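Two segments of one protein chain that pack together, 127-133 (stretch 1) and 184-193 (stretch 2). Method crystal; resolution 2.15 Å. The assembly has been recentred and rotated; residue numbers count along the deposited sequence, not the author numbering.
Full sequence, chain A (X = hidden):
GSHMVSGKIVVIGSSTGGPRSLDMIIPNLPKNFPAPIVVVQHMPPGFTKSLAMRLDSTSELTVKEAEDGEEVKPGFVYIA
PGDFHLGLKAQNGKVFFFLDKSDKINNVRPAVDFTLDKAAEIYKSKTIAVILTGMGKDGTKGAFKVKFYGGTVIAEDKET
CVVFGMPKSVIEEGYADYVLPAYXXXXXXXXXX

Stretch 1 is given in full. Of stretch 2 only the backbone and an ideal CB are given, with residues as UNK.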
# COMPACT_ATOMS: atom_id res chain seq x y z
N THR A 127 11.20 -2.75 -3.31
CA THR A 127 9.86 -2.69 -2.72
C THR A 127 9.84 -1.71 -1.55
O THR A 127 10.74 -1.70 -0.72
CB THR A 127 9.41 -4.07 -2.18
OG1 THR A 127 9.60 -5.07 -3.18
CG2 THR A 127 7.93 -4.04 -1.78
N ILE A 128 8.81 -0.87 -1.52
CA ILE A 128 8.64 0.10 -0.45
C ILE A 128 7.26 -0.16 0.17
O ILE A 128 6.26 -0.13 -0.54
CB ILE A 128 8.69 1.55 -0.97
CG1 ILE A 128 10.09 1.88 -1.52
CG2 ILE A 128 8.35 2.53 0.16
CD1 ILE A 128 10.21 3.30 -2.11
N ALA A 129 7.23 -0.47 1.46
CA ALA A 129 5.97 -0.72 2.16
C ALA A 129 5.65 0.44 3.10
O ALA A 129 6.54 0.98 3.76
CB ALA A 129 6.05 -2.02 2.96
N VAL A 130 4.38 0.82 3.15
CA VAL A 130 3.92 1.90 4.01
C VAL A 130 2.72 1.39 4.80
O VAL A 130 1.67 1.09 4.24
CB VAL A 130 3.48 3.15 3.18
CG1 VAL A 130 3.12 4.29 4.12
CG2 VAL A 130 4.60 3.59 2.25
N ILE A 131 2.89 1.26 6.11
CA ILE A 131 1.82 0.77 6.96
C ILE A 131 1.24 1.92 7.76
O ILE A 131 1.90 2.48 8.65
CB ILE A 131 2.32 -0.36 7.89
CG1 ILE A 131 2.98 -1.46 7.05
CG2 ILE A 131 1.17 -0.92 8.71
CD1 ILE A 131 2.08 -2.03 5.97
N LEU A 132 0.01 2.27 7.44
CA LEU A 132 -0.69 3.37 8.07
C LEU A 132 -1.61 2.96 9.21
O LEU A 132 -1.74 1.77 9.53
CB LEU A 132 -1.52 4.12 7.02
CG LEU A 132 -0.77 4.58 5.77
CD1 LEU A 132 -1.72 5.34 4.85
CD2 LEU A 132 0.41 5.45 6.17
N THR A 133 -2.23 3.97 9.80
CA THR A 133 -3.19 3.88 10.89
C THR A 133 -4.17 2.74 10.69
O THR A 133 -4.56 2.44 9.55
CB THR A 133 -4.00 5.21 10.97
OG1 THR A 133 -5.05 5.09 11.93
CG2 THR A 133 -4.60 5.55 9.61
N UNK A 184 4.63 13.75 6.47
CA UNK A 184 6.05 13.67 6.11
C UNK A 184 6.35 12.46 5.22
O UNK A 184 7.44 12.34 4.67
CB UNK A 184 6.91 13.61 7.38
N UNK A 185 5.37 11.57 5.08
CA UNK A 185 5.52 10.37 4.27
C UNK A 185 5.70 10.66 2.77
O UNK A 185 6.57 10.06 2.14
CB UNK A 185 4.30 9.47 4.47
N UNK A 186 4.91 11.58 2.19
CA UNK A 186 5.05 11.91 0.76
C UNK A 186 6.46 12.39 0.44
O UNK A 186 7.04 12.03 -0.59
CB UNK A 186 4.03 12.98 0.36
N UNK A 187 7.01 13.20 1.33
CA UNK A 187 8.34 13.77 1.17
C UNK A 187 9.39 12.67 1.20
O UNK A 187 10.33 12.69 0.40
CB UNK A 187 8.62 14.81 2.26
N UNK A 188 9.22 11.71 2.10
CA UNK A 188 10.15 10.60 2.21
C UNK A 188 10.08 9.73 0.95
O UNK A 188 11.11 9.30 0.43
CB UNK A 188 9.85 9.77 3.46
N UNK A 189 8.86 9.49 0.46
CA UNK A 189 8.66 8.68 -0.74
C UNK A 189 9.35 9.32 -1.94
O UNK A 189 10.03 8.63 -2.71
CB UNK A 189 7.17 8.50 -1.02
N UNK A 190 9.20 10.63 -2.08
CA UNK A 190 9.81 11.38 -3.17
C UNK A 190 11.34 11.25 -3.17
O UNK A 190 11.95 11.17 -4.24
CB UNK A 190 9.41 12.85 -3.07
N UNK A 191 11.95 11.19 -1.99
CA UNK A 191 13.40 11.05 -1.95
C UNK A 191 13.91 9.61 -2.01
O UNK A 191 15.08 9.38 -2.32
CB UNK A 191 13.93 11.71 -0.67
N UNK A 192 13.03 8.64 -1.78
CA UNK A 192 13.44 7.23 -1.84
C UNK A 192 13.38 6.68 -3.26
O UNK A 192 14.17 5.80 -3.61
CB UNK A 192 12.56 6.38 -0.92
N UNK A 193 12.45 7.17 -4.07
CA UNK A 193 12.32 6.70 -5.45
C UNK A 193 13.27 7.43 -6.42
O UNK A 193 12.80 8.07 -7.39
OXT UNK A 193 14.50 7.35 -6.20
CB UNK A 193 10.87 6.88 -5.92

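Strand 127-131 and helix 185-192 run antiparallel, at 175°, with their axes 11.2 Å apart at closest approach. Stretch 1 offers this helix a hydrocarbon surface made by Ile-128, Val-130 and Leu-132, with no charged group on it, so positions facing it should favour apolar side chains.

At 184 the ideal CB has nothing of stretch 1 within 5.5 Å, and almost any residue would fit. It is Lys-184, extended through chi3; its carbonyl O accepts a hydrogen bond from the backbone N of residue 188 (3.2 Å).

Position 185 has helical angles (-64/-45), and its CA-to-CB bond points toward the strand, with the ideal CB 5.3 Å from Val-130 CG1. That gap leaves room for a medium-sized aliphatic chain; leucine, isoleucine or methionine would be reasonable. The residue is Ile-185, in the m, t rotamer, whose CD1 packs against two neighbouring methyls, 3.8 Å from Leu-132 CD2 and 4.1 Å from Val-130 CG1.

Positions 186, 187 and 188 are out of reach of stretch 1, which sets no requirement there. The phi of -58° at 186 is compatible with proline, and the residue is Pro-186; 187 is Glu-187. At 188 a polar chain could serve the helix itself, and Lys-188 does so, its NZ forming a salt bridge with OE2 of residue 191 at 2.8 Å.

At 189 the CA-to-CB bond points sideways and the ideal CB touches nothing, yet the CA of 189 lies 8.6 Å from the CA of Ile-128. A chain long enough to bend back is needed, such as leucine or methionine; alanine would stop short of the strand. Leu-189, m, t, brings CD2 to 3.9 Å from Ile-128 CG2 and 4.2 Å from Val-130 CG2, so one methyl bridges both strand residues.

Positions 190 and 191 again lie out of reach, and many residues would suit either. They are Ile-190 and Glu-191, the latter being the acidic partner of Lys-188.

At 192 CA-to-CB points toward the strand, and the ideal CB is already 4.1 Å from Ile-128 CD1. Even alanine would make contact, and larger apolar chains could extend past the methyl. Leu-192 places its CB 4.0 Å from Ile-128 CD1, while its CD1 and CD2 lie farther from that methyl.

Position 193, the C-terminus, points sideways with its ideal CB 5.3 Å from Ile-128 CD1, suiting a small or branched aliphatic residue. Val-193 brings CG1 to 3.9 Å from Ile-128 CD1, a methyl that thus meets both final residues. No hydrogen bond crosses between the stretches; the contact, burying 253 Å², rests on apolar packing.

Stretch 2, residues 184-193: KIPEKLIELV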
# COMPACT_ATOMS: atom_id res chain seq x y z
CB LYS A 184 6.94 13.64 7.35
CG LYS A 184 7.25 15.02 7.93
CD LYS A 184 8.27 14.93 9.04
CE LYS A 184 8.66 16.31 9.57
NZ LYS A 184 9.37 17.14 8.56
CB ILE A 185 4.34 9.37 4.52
CG1 ILE A 185 4.40 8.87 5.97
CG2 ILE A 185 4.41 8.19 3.55
CD1 ILE A 185 3.44 7.73 6.29
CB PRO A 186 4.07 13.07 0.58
CG PRO A 186 3.04 12.81 1.57
CD PRO A 186 3.81 12.36 2.78
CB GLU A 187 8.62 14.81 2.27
CG GLU A 187 7.51 15.87 2.36
CD GLU A 187 7.63 16.80 3.57
OE1 GLU A 187 6.94 17.84 3.56
OE2 GLU A 187 8.38 16.49 4.52
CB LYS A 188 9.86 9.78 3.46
CG LYS A 188 10.78 8.58 3.67
CD LYS A 188 12.26 8.96 3.66
CE LYS A 188 12.63 9.86 4.83
NZ LYS A 188 14.09 10.13 4.85
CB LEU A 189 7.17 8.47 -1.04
CG LEU A 189 6.40 7.57 -0.07
CD1 LEU A 189 4.93 7.46 -0.49
CD2 LEU A 189 7.06 6.19 -0.02
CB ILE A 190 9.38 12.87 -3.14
CG1 ILE A 190 7.91 12.99 -3.53
CG2 ILE A 190 10.24 13.71 -4.10
CD1 ILE A 190 7.32 14.35 -3.31
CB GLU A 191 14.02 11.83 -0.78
CG GLU A 191 13.45 11.54 0.59
CD GLU A 191 14.08 12.41 1.68
OE1 GLU A 191 14.02 13.66 1.56
OE2 GLU A 191 14.63 11.85 2.65
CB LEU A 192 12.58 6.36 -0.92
CG LEU A 192 12.70 6.53 0.60
CD1 LEU A 192 11.80 5.51 1.27
CD2 LEU A 192 14.14 6.34 1.06
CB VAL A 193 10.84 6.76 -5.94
CG1 VAL A 193 9.99 5.78 -5.15
CG2 VAL A 193 10.28 8.16 -5.82
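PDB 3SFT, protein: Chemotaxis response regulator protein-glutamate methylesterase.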